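Long-range contact in Galactose/lactose metabolism regulatory protein GAL80 (Saccharomyces cerevisiae, PDB 3BTV), which represses the yeast galactose and lactose genes by binding the activator GAL4 and blocking its transcriptional activation when no inducing sugar is present: residues Q391-Q395 and T404-I410. The protein carries 1 engineered substitution. Numbering follows the deposited sequence.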
loop_
_atom_site.group_PDB
_atom_site.type_symbol
_atom_site.label_atom_id
_atom_site.label_comp_id
_atom_site.label_asym_id
_atom_site.label_seq_id
_atom_site.Cartn_x
_atom_site.Cartn_y
_atom_site.Cartn_z
ATOM N N GLN B 391 20.271 -34.686 2.414
ATOM C CA GLN B 391 19.384 -33.964 3.307
ATOM C C GLN B 391 19.866 -32.561 3.649
ATOM O O GLN B 391 21.032 -32.354 3.982
ATOM C CB GLN B 391 19.178 -34.770 4.584
ATOM C CG GLN B 391 18.034 -34.293 5.440
ATOM C CD GLN B 391 17.418 -35.424 6.223
ATOM O OE1 GLN B 391 17.753 -36.596 6.013
ATOM N NE2 GLN B 391 16.503 -35.088 7.126
ATOM N N PHE B 392 18.946 -31.605 3.570
ATOM C CA PHE B 392 19.228 -30.215 3.905
ATOM C C PHE B 392 18.095 -29.660 4.752
ATOM O O PHE B 392 16.947 -30.095 4.631
ATOM C CB PHE B 392 19.422 -29.376 2.641
ATOM C CG PHE B 392 18.245 -29.405 1.703
ATOM C CD1 PHE B 392 18.150 -30.377 0.721
ATOM C CD2 PHE B 392 17.239 -28.453 1.795
ATOM C CE1 PHE B 392 17.070 -30.407 -0.152
ATOM C CE2 PHE B 392 16.152 -28.475 0.925
ATOM C CZ PHE B 392 16.070 -29.455 -0.049
ATOM N N VAL B 393 18.429 -28.706 5.614
ATOM C CA VAL B 393 17.479 -28.154 6.574
ATOM C C VAL B 393 16.404 -27.288 5.919
ATOM O O VAL B 393 15.228 -27.369 6.266
ATOM C CB VAL B 393 18.198 -27.315 7.657
ATOM C CG1 VAL B 393 17.193 -26.726 8.631
ATOM C CG2 VAL B 393 19.210 -28.170 8.404
ATOM N N MET B 394 16.813 -26.455 4.975
ATOM C CA MET B 394 15.889 -25.504 4.374
ATOM C C MET B 394 16.398 -25.032 3.026
ATOM O O MET B 394 17.605 -24.996 2.781
ATOM C CB MET B 394 15.709 -24.295 5.293
ATOM C CG MET B 394 17.000 -23.518 5.555
ATOM S SD MET B 394 16.792 -22.253 6.840
ATOM C CE MET B 394 15.644 -21.160 6.002
ATOM N N GLN B 395 15.476 -24.651 2.153
ATOM C CA GLN B 395 15.872 -24.130 0.864
ATOM C C GLN B 395 16.420 -22.723 1.058
ATOM O O GLN B 395 17.393 -22.336 0.420
ATOM C CB GLN B 395 14.701 -24.112 -0.115
ATOM C CG GLN B 395 15.106 -23.621 -1.495
ATOM C CD GLN B 395 13.936 -23.487 -2.423
ATOM O OE1 GLN B 395 12.849 -23.097 -2.005
ATOM N NE2 GLN B 395 14.152 -23.787 -3.703
ATOM N N THR B 404 11.250 -26.679 2.688
ATOM C CA THR B 404 11.052 -27.735 3.657
ATOM C C THR B 404 10.136 -27.245 4.764
ATOM O O THR B 404 9.686 -26.102 4.755
ATOM C CB THR B 404 12.387 -28.106 4.309
ATOM O OG1 THR B 404 12.799 -27.037 5.173
ATOM C CG2 THR B 404 13.445 -28.313 3.248
ATOM N N LEU B 405 9.885 -28.109 5.739
ATOM C CA LEU B 405 9.094 -27.723 6.899
ATOM C C LEU B 405 9.734 -26.572 7.695
ATOM O O LEU B 405 9.042 -25.849 8.415
ATOM C CB LEU B 405 8.836 -28.938 7.795
ATOM C CG LEU B 405 7.473 -29.620 7.625
ATOM C CD1 LEU B 405 6.988 -29.617 6.172
ATOM C CD2 LEU B 405 7.510 -31.033 8.185
ATOM N N MET B 406 11.046 -26.391 7.565
ATOM C CA MET B 406 11.680 -25.249 8.211
ATOM C C MET B 406 11.279 -23.943 7.523
ATOM O O MET B 406 11.040 -22.927 8.174
ATOM C CB MET B 406 13.198 -25.379 8.207
ATOM C CG MET B 406 13.875 -24.144 8.780
ATOM S SD MET B 406 13.281 -23.794 10.452
ATOM C CE MET B 406 14.123 -25.028 11.392
ATOM N N ASP B 407 11.226 -23.967 6.198
ATOM C CA ASP B 407 10.727 -22.818 5.452
ATOM C C ASP B 407 9.279 -22.550 5.852
ATOM O O ASP B 407 8.874 -21.408 6.023
ATOM C CB ASP B 407 10.852 -23.060 3.948
ATOM C CG ASP B 407 12.302 -23.169 3.494
ATOM O OD1 ASP B 407 13.040 -22.167 3.599
ATOM O OD2 ASP B 407 12.709 -24.260 3.033
ATOM N N ALA B 408 8.498 -23.612 6.012
ATOM C CA ALA B 408 7.122 -23.479 6.491
ATOM C C ALA B 408 7.086 -22.834 7.873
ATOM O O ALA B 408 6.298 -21.928 8.127
ATOM C CB ALA B 408 6.430 -24.849 6.538
ATOM N N LEU B 409 7.948 -23.310 8.765
ATOM C CA LEU B 409 7.963 -22.834 10.149
ATOM C C LEU B 409 8.247 -21.330 10.205
ATOM O O LEU B 409 7.542 -20.573 10.869
ATOM C CB LEU B 409 8.999 -23.621 10.953
ATOM C CG LEU B 409 9.065 -23.357 12.456
ATOM C CD1 LEU B 409 7.713 -23.616 13.091
ATOM C CD2 LEU B 409 10.146 -24.231 13.078
ATOM N N ILE B 410 9.265 -20.899 9.472
ATOM C CA ILE B 410 9.615 -19.490 9.407
ATOM C C ILE B 410 8.430 -18.651 8.894
ATOM O O ILE B 410 8.139 -17.573 9.415
ATOM C CB ILE B 410 10.861 -19.294 8.525
ATOM C CG1 ILE B 410 12.092 -19.884 9.222
ATOM C CG2 ILE B 410 11.050 -17.814 8.156
ATOM C CD1 ILE B 410 13.253 -20.168 8.279
#
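Thr404 OG1 donates to Val393 O at 2.7 Å, arriving 19° off the carbonyl plane, and at the same time accepts from Met406 N. What puts the hydroxyl there is its first torsion, chi1 71°, with OG1 between backbone N and carbonyl carbon; Thr404 CG2 then reaches the Phe392 ring, 3.6 Å from Phe392 CE2. Asp407 OD2 takes two backbone N-H groups, one on each lone pair: Gln395 N on the syn side at 2.9 Å (161° at the hydrogen) and Thr404 N on the anti side at 2.8 Å. Thr404 and Asp407 thus form the capping box that starts helix 405-424, and the loop that follows helix 363-380 is hydrogen-bonded to both capping side chains, through Val393 O and Gln395 N. The other carboxylate oxygen, OD1, accepts from Gly396 N. With an alanine at Asp407, the amides of Thr404 and Gln395 would probably lose their shared acceptor and the loop its bond to that side chain at the helix start. The side chain of partly exposed Met394 crosses that of Ile410 at about a right angle, and Met394 CE comes within 3.4 Å of Ile410 CD1, tighter than usual van der Waals contact. Packing is looser at exposed Val393, whose CG1 gets no nearer than 4.2 Å to Met406 CG.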